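Local coordinates for protein imelysin (Bacteroides ovatus ATCC 8483, PDB 3OYV) that belongs to the imelysin family of outer-membrane proteins, probably binds metal and takes part in bacterial iron uptake, at residues S22-K36 / W321-V335. Numbering follows the deposited sequence. Where two conformers were deposited one is given.
Sequences SSWHNYMRNVAALLK and WSDLEWSEGDDEAAV
Trp321 seats its indole as a knob among Ser23, Asn26, Tyr27 and Asn30 of helix 21-47, where helix 319-323 and the irregular loop after it pack along this helix of the largely helical imelysin fold. The Tyr27 ring meets one indole face edge-on in a T-shaped pair, planes at 77°, while its hydroxyl bonds to Val341 O. Close packing returns where Ala333 CB fits against Leu34 CD2 at a tight 3.4 Å, a spot that would probably admit little more than a methyl.

Asn26 and Asn30 suit their places because an amide both donates and accepts. Asn26 ND2 donates to Trp321 O (2.8 Å) and Asn26 OD1 receives Trp326 NE1 (2.9 Å), the donor lying above the carbonyl plane.

The solvent side is bridged by water rather than closely packed, apart from one stack. With CG anti to the backbone N (chi1 176°) and its chain extended to NE, Arg29 lays its guanidinium flat on the Trp326 face, as waters bridge its NE to Glu332 O and NH2 to Ser327 O. A leucine in place of Trp326 would probably leave the guanidinium without its flat support and Asn26 OD1 without its indole donor.

On the buried side, Asn30 OD1 accepts from Val335 N, and Asn30 ND2 donates to Val335 O at 3.0 Å, on a lone pair.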
# COMPACT_ATOMS: atom_id res chain seq x y z
N SER A 22 -19.78 -22.01 -0.54
CA SER A 22 -20.76 -20.93 -0.62
C SER A 22 -20.35 -19.77 0.27
O SER A 22 -20.38 -18.61 -0.15
CB SER A 22 -22.14 -21.42 -0.22
OG SER A 22 -23.06 -20.38 -0.38
N SER A 23 -19.94 -20.07 1.49
CA SER A 23 -19.45 -19.02 2.40
C SER A 23 -18.22 -18.33 1.81
O SER A 23 -18.07 -17.12 1.89
CB SER A 23 -19.09 -19.61 3.76
OG SER A 23 -20.24 -20.09 4.44
N TRP A 24 -17.32 -19.12 1.22
CA TRP A 24 -16.09 -18.58 0.62
C TRP A 24 -16.44 -17.60 -0.50
O TRP A 24 -15.90 -16.48 -0.56
CB TRP A 24 -15.24 -19.73 0.07
CG TRP A 24 -13.78 -19.48 0.00
CD1 TRP A 24 -13.12 -18.56 -0.77
CD2 TRP A 24 -12.78 -20.18 0.73
NE1 TRP A 24 -11.77 -18.66 -0.55
CE2 TRP A 24 -11.53 -19.65 0.36
CE3 TRP A 24 -12.82 -21.21 1.68
CZ2 TRP A 24 -10.34 -20.12 0.89
CZ3 TRP A 24 -11.65 -21.67 2.18
CH2 TRP A 24 -10.42 -21.11 1.81
N HIS A 25 -17.38 -17.97 -1.37
CA HIS A 25 -17.84 -17.08 -2.45
C HIS A 25 -18.41 -15.80 -1.90
O HIS A 25 -18.06 -14.69 -2.34
CB HIS A 25 -18.91 -17.77 -3.31
CG HIS A 25 -18.41 -19.01 -4.02
ND1 HIS A 25 -19.27 -19.93 -4.59
CD2 HIS A 25 -17.16 -19.52 -4.18
CE1 HIS A 25 -18.56 -20.92 -5.13
NE2 HIS A 25 -17.29 -20.68 -4.91
N ASN A 26 -19.36 -15.94 -0.98
CA ASN A 26 -20.03 -14.78 -0.43
C ASN A 26 -19.08 -13.83 0.31
O ASN A 26 -19.22 -12.60 0.21
CB ASN A 26 -21.16 -15.23 0.48
CG ASN A 26 -22.36 -15.75 -0.32
OD1 ASN A 26 -22.62 -15.28 -1.42
ND2 ASN A 26 -23.11 -16.71 0.26
N TYR A 27 -18.16 -14.40 1.09
CA TYR A 27 -17.26 -13.54 1.87
C TYR A 27 -16.22 -12.87 0.97
O TYR A 27 -15.90 -11.71 1.16
CB TYR A 27 -16.64 -14.24 3.06
CG TYR A 27 -16.16 -13.22 4.06
CD1 TYR A 27 -17.06 -12.34 4.66
CD2 TYR A 27 -14.82 -13.12 4.39
CE1 TYR A 27 -16.65 -11.41 5.56
CE2 TYR A 27 -14.39 -12.17 5.31
CZ TYR A 27 -15.32 -11.32 5.90
OH TYR A 27 -14.92 -10.37 6.83
N MSE A 28 -15.70 -13.61 -0.01
CA MSE A 28 -14.79 -13.00 -1.01
C MSE A 28 -15.48 -11.82 -1.67
O MSE A 28 -14.88 -10.76 -1.82
CB MSE A 28 -14.35 -13.97 -2.10
CG MSE A 28 -13.21 -14.86 -1.75
SE MSE A 28 -12.48 -15.69 -3.31
CE MSE A 28 -14.08 -16.59 -3.92
N ARG A 29 -16.73 -12.04 -2.10
CA ARG A 29 -17.49 -10.96 -2.71
C ARG A 29 -17.61 -9.77 -1.77
O ARG A 29 -17.45 -8.62 -2.17
CB ARG A 29 -18.89 -11.41 -3.18
CG ARG A 29 -19.73 -10.33 -3.73
CD ARG A 29 -20.98 -10.90 -4.33
NE ARG A 29 -21.89 -9.79 -4.62
CZ ARG A 29 -23.06 -9.89 -5.23
NH1 ARG A 29 -23.53 -11.06 -5.56
NH2 ARG A 29 -23.80 -8.80 -5.45
N ASN A 30 -17.94 -10.05 -0.51
CA ASN A 30 -18.09 -8.99 0.46
C ASN A 30 -16.81 -8.16 0.60
O ASN A 30 -16.83 -6.93 0.57
CB ASN A 30 -18.48 -9.55 1.83
CG ASN A 30 -19.01 -8.47 2.76
OD1 ASN A 30 -20.07 -7.90 2.53
ND2 ASN A 30 -18.22 -8.12 3.80
N VAL A 31 -15.68 -8.85 0.75
CA VAL A 31 -14.41 -8.16 0.95
C VAL A 31 -14.00 -7.37 -0.30
O VAL A 31 -13.54 -6.22 -0.21
CB VAL A 31 -13.34 -9.15 1.40
CG1 VAL A 31 -11.95 -8.49 1.46
CG2 VAL A 31 -13.69 -9.77 2.76
N ALA A 32 -14.24 -7.94 -1.48
CA ALA A 32 -13.91 -7.26 -2.74
C ALA A 32 -14.82 -6.06 -2.95
O ALA A 32 -14.38 -5.03 -3.48
CB ALA A 32 -14.02 -8.21 -3.93
N ALA A 33 -16.12 -6.16 -2.55
CA ALA A 33 -17.06 -5.05 -2.65
C ALA A 33 -16.61 -3.89 -1.78
O ALA A 33 -16.66 -2.73 -2.19
CB ALA A 33 -18.45 -5.53 -2.27
N LEU A 34 -16.16 -4.22 -0.57
CA LEU A 34 -15.69 -3.18 0.34
C LEU A 34 -14.46 -2.45 -0.23
O LEU A 34 -14.32 -1.25 -0.13
CB LEU A 34 -15.36 -3.76 1.72
CG LEU A 34 -16.55 -4.26 2.54
CD1 LEU A 34 -16.06 -5.06 3.73
CD2 LEU A 34 -17.45 -3.10 2.98
N LEU A 35 -13.57 -3.23 -0.82
CA LEU A 35 -12.34 -2.69 -1.44
C LEU A 35 -12.67 -1.78 -2.63
O LEU A 35 -12.02 -0.75 -2.84
CB LEU A 35 -11.40 -3.82 -1.88
CG LEU A 35 -10.37 -4.38 -0.89
CD1 LEU A 35 -9.75 -5.69 -1.38
CD2 LEU A 35 -9.33 -3.29 -0.56
N LYS A 36 -13.65 -2.18 -3.42
CA LYS A 36 -14.13 -1.42 -4.57
C LYS A 36 -14.71 -0.09 -4.11
O LYS A 36 -14.39 0.98 -4.64
CB LYS A 36 -15.15 -2.28 -5.33
CG LYS A 36 -15.91 -1.63 -6.44
CD LYS A 36 -16.85 -2.63 -7.11
CE LYS A 36 -17.81 -1.93 -8.05
NZ LYS A 36 -17.10 -1.28 -9.20
N TRP A 321 -23.05 -17.05 6.46
CA TRP A 321 -22.40 -16.63 5.21
C TRP A 321 -22.64 -17.63 4.08
O TRP A 321 -22.67 -17.26 2.92
CB TRP A 321 -20.90 -16.37 5.41
CG TRP A 321 -20.62 -15.04 6.02
CD1 TRP A 321 -20.35 -14.78 7.33
CD2 TRP A 321 -20.64 -13.79 5.35
NE1 TRP A 321 -20.17 -13.43 7.50
CE2 TRP A 321 -20.35 -12.80 6.30
CE3 TRP A 321 -20.86 -13.40 4.02
CZ2 TRP A 321 -20.29 -11.44 5.97
CZ3 TRP A 321 -20.80 -12.06 3.69
CH2 TRP A 321 -20.52 -11.10 4.66
N SER A 322 -22.88 -18.89 4.44
CA SER A 322 -23.22 -19.92 3.43
C SER A 322 -24.58 -19.67 2.80
O SER A 322 -24.79 -19.91 1.62
CB SER A 322 -23.21 -21.33 4.05
OG SER A 322 -23.28 -22.33 3.05
N ASP A 323 -25.51 -19.23 3.63
CA ASP A 323 -26.93 -19.08 3.29
C ASP A 323 -27.30 -17.69 2.75
O ASP A 323 -28.40 -17.48 2.27
CB ASP A 323 -27.78 -19.34 4.55
CG ASP A 323 -27.80 -20.79 4.98
OD1 ASP A 323 -27.48 -21.72 4.17
OD2 ASP A 323 -28.19 -20.99 6.17
N LEU A 324 -26.36 -16.74 2.80
CA LEU A 324 -26.63 -15.37 2.38
C LEU A 324 -27.05 -15.30 0.91
O LEU A 324 -26.44 -15.95 0.05
CB LEU A 324 -25.39 -14.50 2.59
CG LEU A 324 -25.45 -13.06 2.12
CD1 LEU A 324 -26.42 -12.22 2.94
CD2 LEU A 324 -24.03 -12.45 2.15
N GLU A 325 -28.06 -14.46 0.66
CA GLU A 325 -28.49 -14.11 -0.69
C GLU A 325 -28.25 -12.60 -0.89
O GLU A 325 -28.30 -11.84 0.08
CB GLU A 325 -29.97 -14.46 -0.89
CG GLU A 325 -30.27 -15.94 -0.77
CD GLU A 325 -31.76 -16.29 -0.71
OE1 GLU A 325 -32.59 -15.51 -1.24
OE2 GLU A 325 -32.10 -17.35 -0.13
N TRP A 326 -27.88 -12.19 -2.10
CA TRP A 326 -27.64 -10.76 -2.38
C TRP A 326 -28.82 -10.00 -3.03
O TRP A 326 -29.61 -10.60 -3.77
CB TRP A 326 -26.38 -10.62 -3.24
CG TRP A 326 -25.17 -11.17 -2.57
CD1 TRP A 326 -24.85 -12.48 -2.46
CD2 TRP A 326 -24.12 -10.44 -1.92
NE1 TRP A 326 -23.64 -12.63 -1.79
CE2 TRP A 326 -23.19 -11.39 -1.43
CE3 TRP A 326 -23.84 -9.09 -1.74
CZ2 TRP A 326 -22.03 -11.02 -0.76
CZ3 TRP A 326 -22.70 -8.72 -1.03
CH2 TRP A 326 -21.80 -9.67 -0.58
N SER A 327 -28.94 -8.69 -2.75
CA SER A 327 -29.90 -7.82 -3.46
C SER A 327 -29.60 -7.80 -4.95
O SER A 327 -28.43 -7.78 -5.36
CB SER A 327 -29.86 -6.40 -2.92
OG SER A 327 -30.25 -6.39 -1.56
N GLU A 328 -30.65 -7.78 -5.76
CA GLU A 328 -30.49 -7.94 -7.22
C GLU A 328 -29.66 -6.81 -7.81
O GLU A 328 -29.93 -5.63 -7.54
CB GLU A 328 -31.86 -8.00 -7.96
CG GLU A 328 -32.62 -9.31 -7.82
CD GLU A 328 -31.91 -10.51 -8.43
OE1 GLU A 328 -30.96 -10.36 -9.24
OE2 GLU A 328 -32.31 -11.63 -8.07
N GLY A 329 -28.64 -7.22 -8.58
CA GLY A 329 -27.74 -6.32 -9.31
C GLY A 329 -27.03 -5.29 -8.45
O GLY A 329 -26.70 -4.22 -8.94
N ASP A 330 -26.77 -5.62 -7.19
CA ASP A 330 -26.28 -4.64 -6.20
C ASP A 330 -24.83 -4.98 -5.91
O ASP A 330 -24.53 -6.10 -5.46
CB ASP A 330 -27.15 -4.71 -4.93
CG ASP A 330 -26.77 -3.68 -3.86
OD1 ASP A 330 -25.78 -2.94 -4.03
OD2 ASP A 330 -27.50 -3.61 -2.85
N ASP A 331 -23.93 -4.04 -6.20
CA ASP A 331 -22.49 -4.28 -6.02
C ASP A 331 -21.98 -3.88 -4.62
O ASP A 331 -20.78 -4.10 -4.33
CB ASP A 331 -21.66 -3.54 -7.06
CG ASP A 331 -21.73 -4.17 -8.44
OD1 ASP A 331 -22.06 -5.37 -8.60
OD2 ASP A 331 -21.36 -3.44 -9.39
N GLU A 332 -22.85 -3.34 -3.77
CA GLU A 332 -22.44 -2.95 -2.42
C GLU A 332 -22.17 -4.17 -1.55
O GLU A 332 -22.71 -5.25 -1.76
CB GLU A 332 -23.51 -2.06 -1.78
CG GLU A 332 -23.73 -0.76 -2.56
CD GLU A 332 -24.47 0.31 -1.76
OE1 GLU A 332 -25.09 -0.01 -0.73
OE2 GLU A 332 -24.44 1.49 -2.18
N ALA A 333 -21.33 -4.00 -0.53
CA ALA A 333 -21.06 -5.05 0.41
C ALA A 333 -22.32 -5.39 1.21
O ALA A 333 -23.16 -4.54 1.43
CB ALA A 333 -19.97 -4.62 1.37
N ALA A 334 -22.42 -6.64 1.63
CA ALA A 334 -23.46 -7.10 2.56
C ALA A 334 -23.22 -6.62 3.99
O ALA A 334 -24.17 -6.32 4.72
CB ALA A 334 -23.55 -8.64 2.55
N VAL A 335 -21.95 -6.58 4.39
CA VAL A 335 -21.58 -6.28 5.77
C VAL A 335 -20.34 -5.38 5.78
O VAL A 335 -19.32 -5.69 5.15
CB VAL A 335 -21.24 -7.56 6.55
CG1 VAL A 335 -20.74 -7.23 7.97
CG2 VAL A 335 -22.46 -8.53 6.63
O HOH W 1 -20.59 -22.79 2.69
O HOH W 2 -25.84 -18.47 -0.56
O HOH W 3 -25.28 -15.59 -2.62
O HOH W 4 -26.33 -9.21 -6.47
O HOH W 5 -21.61 -7.09 -3.79
O HOH W 6 -18.69 -2.24 -4.41